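Local coordinates for protein VP1 (Polyomavirus HPyV7, PDB 4PCH) that probably serves as the major structural protein of the viral capsid, its jelly-roll core forming pentamers, at residues V7-L15 against V264-K272; M98-A106 against T236-L244. One frame throughout, in Å; residues are numbered along the deposited sequence.

How the contacts relate
The modelled chain starts at residues 7-15 and ends at residues 264-272, and contact 1 pairs these two terminal segments. It therefore closes a loop that holds nearly the whole chain. Contact 2 falls within that loop. It joins residues 98-106, which follow strand 79-93, to residues 236-244, which follow strand 224-236. The two contacts nest and do not cross. The centres of contact 1 and contact 2 are about 52 Å apart, on opposite sides of the chain's centre. Contact 1 ties strand 9-27 to strand 253-271 in the large antiparallel sheet. Contact 2 joins two loop regions at the far end of the subunit, beside two neighbouring subunits of the pentamer.

Contact 1 of 2, residues V7-L15 against V264-K272; sequences VEVLDTVPL and VHCRQRRIK
The guanidinium of Arg269 lies between Thr12 and Val9. Methyl CG2 of Thr12 sits over one face, off-centre toward the rim and 3.5 Å from Arg269 NE. CG1 of Val9 lies over the opposite face and also meets the aliphatic part of the chain, 3.6 Å from Arg269 CD. At the edge, NH2 of Arg269 donates to Leu10 O over 2.9 Å, at 160° at the hydrogen. The acceptor is in the guanidinium plane and the donor in the carbonyl plane, so this bond helps fix the rotation of the group. Bends at chi2 (74°) and chi3 (81°) turn the chain across to residues 9-12. Glu84 on strand 79-93 forms salt bridges with Arg269 NE and Arg267 NH2. CG2 of Thr12 also lies over a face of the Arg267 guanidinium, so one methyl serves both arginines.

On the other side of the sheet, CB and CG2 of Val13 pack obliquely against CB of Gln268. Near the chain ends, the side chains of Glu8 and Lys272 run side by side. Their charged atoms, OE1 of Glu8 and NZ of Lys272, are 4.1 Å apart, too far for a salt bridge.

The backbones pair through Glu8 with Lys272 in both directions, Leu10 N to Arg270 O, Arg270 N to Asp11 O at 3.2 Å, and Val13 N to Gln268 O. A water accepts from Gln268 N and also lies within hydrogen-bonding distance of Val13 O, bridging the two segments beyond the last direct bond. Val9-Ile271 and Thr12-Arg269 are non-hydrogen-bonded pairs, and the register slips by one residue between them. This is an antiparallel pairing with a beta bulge, joining the first and last strands of this chain, in the large antiparallel sheet of the VP1 jelly roll.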
loop_
_atom_site.group_PDB
_atom_site.type_symbol
_atom_site.label_atom_id
_atom_site.label_comp_id
_atom_site.label_asym_id
_atom_site.label_seq_id
_atom_site.Cartn_x
_atom_site.Cartn_y
_atom_site.Cartn_z
ATOM N N VAL B 7 40.925 5.726 2.874
ATOM C CA VAL B 7 40.797 6.854 3.844
ATOM C C VAL B 7 40.246 6.357 5.175
ATOM O O VAL B 7 39.161 5.775 5.227
ATOM C CB VAL B 7 39.915 8.000 3.282
ATOM C CG1 VAL B 7 39.325 8.869 4.394
ATOM C CG2 VAL B 7 40.731 8.863 2.330
ATOM N N GLU B 8 41.008 6.594 6.239
ATOM C CA GLU B 8 40.570 6.287 7.593
ATOM C C GLU B 8 39.776 7.474 8.173
ATOM O O GLU B 8 40.240 8.626 8.184
ATOM C CB GLU B 8 41.766 5.936 8.472
ATOM C CG GLU B 8 41.394 5.531 9.894
ATOM C CD GLU B 8 42.595 5.302 10.794
ATOM O OE1 GLU B 8 43.746 5.596 10.389
ATOM O OE2 GLU B 8 42.375 4.838 11.934
ATOM N N VAL B 9 38.571 7.181 8.647
ATOM C CA VAL B 9 37.707 8.188 9.221
ATOM C C VAL B 9 37.950 8.240 10.724
ATOM O O VAL B 9 37.870 7.216 11.407
ATOM C CB VAL B 9 36.227 7.861 8.911
ATOM C CG1 VAL B 9 35.314 8.925 9.473
ATOM C CG2 VAL B 9 36.022 7.710 7.411
ATOM N N LEU B 10 38.270 9.422 11.239
ATOM C CA LEU B 10 38.559 9.593 12.653
ATOM C C LEU B 10 37.305 10.131 13.305
ATOM O O LEU B 10 36.197 9.770 12.870
ATOM C CB LEU B 10 39.769 10.512 12.863
ATOM C CG LEU B 10 41.073 10.047 12.213
ATOM C CD1 LEU B 10 42.196 10.989 12.624
ATOM C CD2 LEU B 10 41.416 8.599 12.586
ATOM N N ASP B 11 37.452 10.990 14.312
ATOM C CA ASP B 11 36.301 11.448 15.081
ATOM C C ASP B 11 35.682 12.700 14.499
ATOM O O ASP B 11 36.348 13.491 13.810
ATOM C CB ASP B 11 36.677 11.706 16.548
ATOM C CG ASP B 11 36.972 10.423 17.321
ATOM O OD1 ASP B 11 36.495 9.335 16.930
ATOM O OD2 ASP B 11 37.679 10.509 18.337
ATOM N N THR B 12 34.392 12.882 14.776
ATOM C CA THR B 12 33.761 14.146 14.486
ATOM C C THR B 12 34.434 15.219 15.329
ATOM O O THR B 12 34.947 14.958 16.429
ATOM C CB THR B 12 32.236 14.142 14.747
ATOM O OG1 THR B 12 31.984 13.768 16.098
ATOM C CG2 THR B 12 31.518 13.162 13.805
ATOM N N VAL B 13 34.445 16.425 14.783
ATOM C CA VAL B 13 34.924 17.594 15.485
ATOM C C VAL B 13 33.816 17.998 16.482
ATOM O O VAL B 13 32.637 17.944 16.131
ATOM C CB VAL B 13 35.207 18.727 14.486
ATOM C CG1 VAL B 13 35.628 19.996 15.193
ATOM C CG2 VAL B 13 36.279 18.296 13.495
ATOM N N PRO B 14 34.183 18.376 17.725
ATOM C CA PRO B 14 33.126 18.736 18.680
ATOM C C PRO B 14 32.145 19.754 18.076
ATOM O O PRO B 14 32.564 20.700 17.410
ATOM C CB PRO B 14 33.906 19.337 19.853
ATOM C CG PRO B 14 35.246 18.676 19.787
ATOM C CD PRO B 14 35.528 18.512 18.311
ATOM N N LEU B 15 30.852 19.536 18.286
ATOM C CA LEU B 15 29.816 20.388 17.711
ATOM C C LEU B 15 29.773 21.797 18.315
ATOM O O LEU B 15 29.641 21.954 19.533
ATOM C CB LEU B 15 28.439 19.750 17.900
ATOM C CG LEU B 15 28.205 18.326 17.389
ATOM C CD1 LEU B 15 26.757 17.949 17.673
ATOM C CD2 LEU B 15 28.538 18.181 15.905
ATOM N N VAL B 264 20.450 19.864 3.487
ATOM C CA VAL B 264 21.532 18.931 3.811
ATOM C C VAL B 264 22.195 19.435 5.083
ATOM O O VAL B 264 22.615 20.611 5.143
ATOM C CB VAL B 264 22.572 18.858 2.660
ATOM C CG1 VAL B 264 23.710 17.918 3.015
ATOM C CG2 VAL B 264 21.925 18.378 1.360
ATOM N N HIS B 265 22.307 18.564 6.087
ATOM C CA HIS B 265 22.932 18.920 7.349
ATOM C C HIS B 265 24.332 18.380 7.430
ATOM O O HIS B 265 24.551 17.193 7.216
ATOM C CB HIS B 265 22.117 18.354 8.492
ATOM C CG HIS B 265 20.694 18.793 8.470
ATOM N ND1 HIS B 265 20.219 19.805 9.280
ATOM C CD2 HIS B 265 19.638 18.364 7.743
ATOM C CE1 HIS B 265 18.929 19.976 9.048
ATOM N NE2 HIS B 265 18.560 19.125 8.111
ATOM N N CYS B 266 25.270 19.261 7.752
ATOM C CA CYS B 266 26.712 18.936 7.759
ATOM C C CYS B 266 27.342 19.222 9.116
ATOM O O CYS B 266 26.927 20.132 9.833
ATOM C CB CYS B 266 27.456 19.756 6.720
ATOM S SG CYS B 266 26.873 19.499 5.035
ATOM N N ARG B 267 28.336 18.415 9.447
ATOM C CA ARG B 267 29.204 18.632 10.605
ATOM C C ARG B 267 30.637 18.408 10.112
ATOM O O ARG B 267 30.851 18.067 8.955
ATOM C CB ARG B 267 28.871 17.671 11.766
ATOM C CG ARG B 267 29.096 16.203 11.431
ATOM C CD ARG B 267 28.381 15.258 12.381
ATOM N NE ARG B 267 28.518 13.879 11.919
ATOM C CZ ARG B 267 27.708 12.878 12.258
ATOM N NH1 ARG B 267 26.717 13.071 13.137
ATOM N NH2 ARG B 267 27.910 11.672 11.738
ATOM N N GLN B 268 31.616 18.635 10.965
ATOM C CA GLN B 268 33.000 18.429 10.580
ATOM C C GLN B 268 33.530 17.099 11.075
ATOM O O GLN B 268 33.250 16.686 12.206
ATOM C CB GLN B 268 33.846 19.586 11.074
ATOM C CG GLN B 268 33.478 20.891 10.394
ATOM C CD GLN B 268 34.332 22.073 10.829
ATOM O OE1 GLN B 268 35.296 21.950 11.595
ATOM N NE2 GLN B 268 33.988 23.247 10.308
ATOM N N ARG B 269 34.362 16.482 10.254
ATOM C CA ARG B 269 34.938 15.162 10.528
ATOM C C ARG B 269 36.407 15.205 10.155
ATOM O O ARG B 269 36.755 15.695 9.071
ATOM C CB ARG B 269 34.194 14.119 9.694
ATOM C CG ARG B 269 34.700 12.680 9.777
ATOM C CD ARG B 269 34.355 12.000 11.084
ATOM N NE ARG B 269 32.982 11.502 11.053
ATOM C CZ ARG B 269 32.532 10.431 11.701
ATOM N NH1 ARG B 269 31.257 10.102 11.582
ATOM N NH2 ARG B 269 33.334 9.693 12.455
ATOM N N ARG B 270 37.276 14.706 11.027
ATOM C CA ARG B 270 38.692 14.536 10.667
ATOM C C ARG B 270 38.888 13.170 9.976
ATOM O O ARG B 270 38.280 12.155 10.343
ATOM C CB ARG B 270 39.649 14.752 11.865
ATOM C CG ARG B 270 41.002 15.345 11.393
ATOM C CD ARG B 270 42.040 15.675 12.465
ATOM N NE ARG B 270 42.052 17.080 12.902
ATOM C CZ ARG B 270 42.613 18.122 12.259
ATOM N NH1 ARG B 270 42.536 19.327 12.823
ATOM N NH2 ARG B 270 43.232 18.010 11.067
ATOM N N ILE B 271 39.656 13.176 8.892
ATOM C CA ILE B 271 39.987 11.955 8.156
ATOM C C ILE B 271 41.513 11.873 8.011
ATOM O O ILE B 271 42.226 12.891 8.057
ATOM C CB ILE B 271 39.246 11.880 6.800
ATOM C CG1 ILE B 271 39.695 13.011 5.877
ATOM C CG2 ILE B 271 37.728 11.943 6.996
ATOM C CD1 ILE B 271 39.013 13.058 4.526
ATOM N N LYS B 272 42.023 10.650 7.878
ATOM C CA LYS B 272 43.462 10.370 7.879
ATOM C C LYS B 272 43.834 9.412 6.758
ATOM O O LYS B 272 42.984 8.631 6.311
ATOM C CB LYS B 272 43.872 9.736 9.226
ATOM C CG LYS B 272 45.360 9.464 9.399
ATOM C CD LYS B 272 45.650 8.798 10.738
ATOM C CE LYS B 272 47.122 8.436 10.881
ATOM N NZ LYS B 272 47.310 7.155 11.612
HETATM O O HOH W 1 31.455 19.035 13.842
#

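Contact 2 of 2, residues M98-A106 against T236-L244; sequences MASSGYQRA and TGLPGLPTL
Ala99 O meets the turn of the other segment. Gly240 N gives Ala99 O a weak hydrogen bond of 3.5 Å. Pro239 CA adds a CA-H...O contact to the same oxygen. Ser100 O touches the proline ring, 3.4 Å from Pro239 CG, and also accepts a bond from Arg43. At Ser101 the hydroxyl OG lies 2.8 Å from Thr236 OG1, which itself donates to Gly237 O. A water joins Ser101 O to Gly237 N. Gly102, with positive phi, passes close to two carbonyls, Leu238 O and Leu241 O. Its CA is 3.3 Å from Leu241 O.

These carbonyls belong to a type II beta turn, Leu238 to Leu241, in the loop between strands 224-236 and 253-271. A single beta bridge, Tyr103 with Pro242, links the loop to residues 98-106, at an end of the jelly roll that faces neighbouring subunits. Tyr103 N donates to Leu241 O, and Tyr103 O receives Thr243 N at 2.8 Å.

With chi1 at 61°, CG of Tyr103 sits between the backbone N and carbonyl carbon, and the ring lies alongside Pro242. CA of Pro242 stands over the ring face in a CH-pi contact, 4.0 Å from the Tyr103 centroid. Gly240 O is at the ring edge, and a water links it to Tyr103 OH. Gln104 lays its amide carbon CD 3.8 Å from Leu244 CD1, while its OE1 accepts a hydrogen bond from Asn107 of the same chain. The guanidinium of Arg105 turns one face to CB of Pro242, and its NH2 bonds to Tyr248 OH.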
loop_
_atom_site.group_PDB
_atom_site.type_symbol
_atom_site.label_atom_id
_atom_site.label_comp_id
_atom_site.label_asym_id
_atom_site.label_seq_id
_atom_site.Cartn_x
_atom_site.Cartn_y
_atom_site.Cartn_z
ATOM N N MET B 98 -5.772 19.323 -12.733
ATOM C CA MET B 98 -7.190 19.204 -13.050
ATOM C C MET B 98 -7.416 19.803 -14.447
ATOM O O MET B 98 -7.146 19.148 -15.457
ATOM C CB MET B 98 -8.008 19.921 -11.964
ATOM C CG MET B 98 -7.803 19.400 -10.550
ATOM S SD MET B 98 -8.804 17.927 -10.288
ATOM C CE MET B 98 -10.411 18.679 -10.144
ATOM N N ALA B 99 -7.862 21.057 -14.527
ATOM C CA ALA B 99 -8.037 21.690 -15.870
ATOM C C ALA B 99 -6.750 21.670 -16.687
ATOM O O ALA B 99 -6.786 21.628 -17.905
ATOM C CB ALA B 99 -8.553 23.124 -15.777
ATOM N N SER B 100 -5.607 21.638 -16.011
ATOM C CA SER B 100 -4.342 21.674 -16.691
ATOM C C SER B 100 -4.045 20.440 -17.543
ATOM O O SER B 100 -3.137 20.497 -18.371
ATOM C CB SER B 100 -3.228 21.785 -15.662
ATOM O OG SER B 100 -3.176 20.609 -14.875
ATOM N N SER B 101 -4.759 19.335 -17.329
ATOM C CA SER B 101 -4.365 18.061 -17.936
ATOM C C SER B 101 -5.384 17.453 -18.874
ATOM O O SER B 101 -5.215 16.317 -19.295
ATOM C CB SER B 101 -3.980 17.074 -16.852
ATOM O OG SER B 101 -2.757 17.473 -16.277
ATOM N N GLY B 102 -6.400 18.223 -19.239
ATOM C CA GLY B 102 -7.314 17.816 -20.316
ATOM C C GLY B 102 -8.420 16.905 -19.834
ATOM O O GLY B 102 -8.562 16.627 -18.629
ATOM N N TYR B 103 -9.207 16.399 -20.772
ATOM C CA TYR B 103 -10.354 15.578 -20.408
ATOM C C TYR B 103 -10.434 14.349 -21.287
ATOM O O TYR B 103 -9.918 14.335 -22.394
ATOM C CB TYR B 103 -11.651 16.381 -20.490
ATOM C CG TYR B 103 -11.991 16.932 -21.836
ATOM C CD1 TYR B 103 -12.746 16.187 -22.761
ATOM C CD2 TYR B 103 -11.631 18.222 -22.199
ATOM C CE1 TYR B 103 -13.062 16.702 -23.994
ATOM C CE2 TYR B 103 -11.969 18.750 -23.434
ATOM C CZ TYR B 103 -12.682 17.990 -24.327
ATOM O OH TYR B 103 -13.012 18.514 -25.553
ATOM N N GLN B 104 -11.079 13.316 -20.759
ATOM C CA GLN B 104 -11.205 12.046 -21.441
ATOM C C GLN B 104 -12.684 11.882 -21.729
ATOM O O GLN B 104 -13.506 11.716 -20.790
ATOM C CB GLN B 104 -10.716 10.909 -20.546
ATOM C CG GLN B 104 -10.891 9.532 -21.153
ATOM C CD GLN B 104 -10.413 8.424 -20.216
ATOM O OE1 GLN B 104 -10.509 8.547 -18.995
ATOM N NE2 GLN B 104 -9.977 7.319 -20.786
ATOM N N ARG B 105 -13.028 11.911 -23.002
ATOM C CA ARG B 105 -14.436 11.777 -23.402
ATOM C C ARG B 105 -15.077 10.485 -22.932
ATOM O O ARG B 105 -16.221 10.489 -22.460
ATOM C CB ARG B 105 -14.591 11.899 -24.912
ATOM C CG ARG B 105 -14.410 13.316 -25.397
ATOM C CD ARG B 105 -14.909 13.456 -26.814
ATOM N NE ARG B 105 -14.716 14.831 -27.254
ATOM C CZ ARG B 105 -13.783 15.258 -28.104
ATOM N NH1 ARG B 105 -13.749 16.547 -28.415
ATOM N NH2 ARG B 105 -12.913 14.423 -28.681
ATOM N N ALA B 106 -14.345 9.382 -23.058
ATOM C CA ALA B 106 -14.891 8.037 -22.761
ATOM C C ALA B 106 -15.448 7.870 -21.326
ATOM O O ALA B 106 -16.367 7.064 -21.075
ATOM C CB ALA B 106 -13.802 6.986 -22.997
ATOM N N THR B 236 0.593 13.731 -19.450
ATOM C CA THR B 236 -0.511 14.676 -19.456
ATOM C C THR B 236 -0.900 15.072 -20.861
ATOM O O THR B 236 -0.082 15.018 -21.780
ATOM C CB THR B 236 -0.155 15.956 -18.632
ATOM O OG1 THR B 236 -1.320 16.799 -18.527
ATOM C CG2 THR B 236 0.990 16.735 -19.231
ATOM N N GLY B 237 -2.185 15.414 -21.014
ATOM C CA GLY B 237 -2.663 16.172 -22.159
ATOM C C GLY B 237 -2.538 17.670 -21.903
ATOM O O GLY B 237 -2.119 18.127 -20.809
ATOM N N LEU B 238 -2.924 18.439 -22.898
ATOM C CA LEU B 238 -2.921 19.903 -22.784
ATOM C C LEU B 238 -4.201 20.414 -22.121
ATOM O O LEU B 238 -5.237 19.760 -22.173
ATOM C CB LEU B 238 -2.803 20.548 -24.157
ATOM C CG LEU B 238 -1.656 20.040 -25.012
ATOM C CD1 LEU B 238 -1.632 20.775 -26.360
ATOM C CD2 LEU B 238 -0.318 20.098 -24.328
ATOM N N PRO B 239 -4.157 21.628 -21.540
ATOM C CA PRO B 239 -5.372 22.158 -20.893
ATOM C C PRO B 239 -6.593 22.311 -21.762
ATOM O O PRO B 239 -6.523 22.853 -22.858
ATOM C CB PRO B 239 -4.907 23.523 -20.347
ATOM C CG PRO B 239 -3.449 23.335 -20.129
ATOM C CD PRO B 239 -2.981 22.455 -21.251
ATOM N N GLY B 240 -7.750 21.843 -21.255
ATOM C CA GLY B 240 -9.024 22.138 -21.888
ATOM C C GLY B 240 -9.277 21.396 -23.195
ATOM O O GLY B 240 -10.111 21.798 -24.002
ATOM N N LEU B 241 -8.491 20.350 -23.430
ATOM C CA LEU B 241 -8.528 19.617 -24.710
ATOM C C LEU B 241 -8.676 18.116 -24.478
ATOM O O LEU B 241 -8.305 17.610 -23.413
ATOM C CB LEU B 241 -7.244 19.883 -25.503
ATOM C CG LEU B 241 -7.145 21.291 -26.115
ATOM C CD1 LEU B 241 -5.729 21.551 -26.616
ATOM C CD2 LEU B 241 -8.183 21.482 -27.210
ATOM N N PRO B 242 -9.165 17.399 -25.489
ATOM C CA PRO B 242 -9.355 15.967 -25.292
ATOM C C PRO B 242 -8.036 15.233 -25.283
ATOM O O PRO B 242 -7.075 15.606 -25.972
ATOM C CB PRO B 242 -10.232 15.538 -26.468
ATOM C CG PRO B 242 -9.983 16.558 -27.512
ATOM C CD PRO B 242 -9.638 17.846 -26.812
ATOM N N THR B 243 -7.988 14.195 -24.469
ATOM C CA THR B 243 -6.813 13.351 -24.368
ATOM C C THR B 243 -7.217 11.912 -24.066
ATOM O O THR B 243 -8.397 11.596 -23.967
ATOM C CB THR B 243 -5.765 13.929 -23.392
ATOM O OG1 THR B 243 -4.516 13.243 -23.519
ATOM C CG2 THR B 243 -6.238 13.896 -21.958
ATOM N N LEU B 244 -6.214 11.056 -23.926
ATOM C CA LEU B 244 -6.399 9.631 -23.721
ATOM C C LEU B 244 -7.255 8.980 -24.809
ATOM O O LEU B 244 -8.019 8.045 -24.558
ATOM C CB LEU B 244 -6.933 9.325 -22.317
ATOM C CG LEU B 244 -5.984 9.630 -21.168
ATOM C CD1 LEU B 244 -6.752 9.518 -19.861
ATOM C CD2 LEU B 244 -4.743 8.749 -21.171
HETATM O O HOH W 2 -3.867 13.842 -19.085
HETATM O O HOH W 3 -12.070 20.869 -26.365
HETATM O O HOH W 4 -10.396 7.039 -23.752
HETATM O O HOH W 5 -10.949 11.845 -25.045
#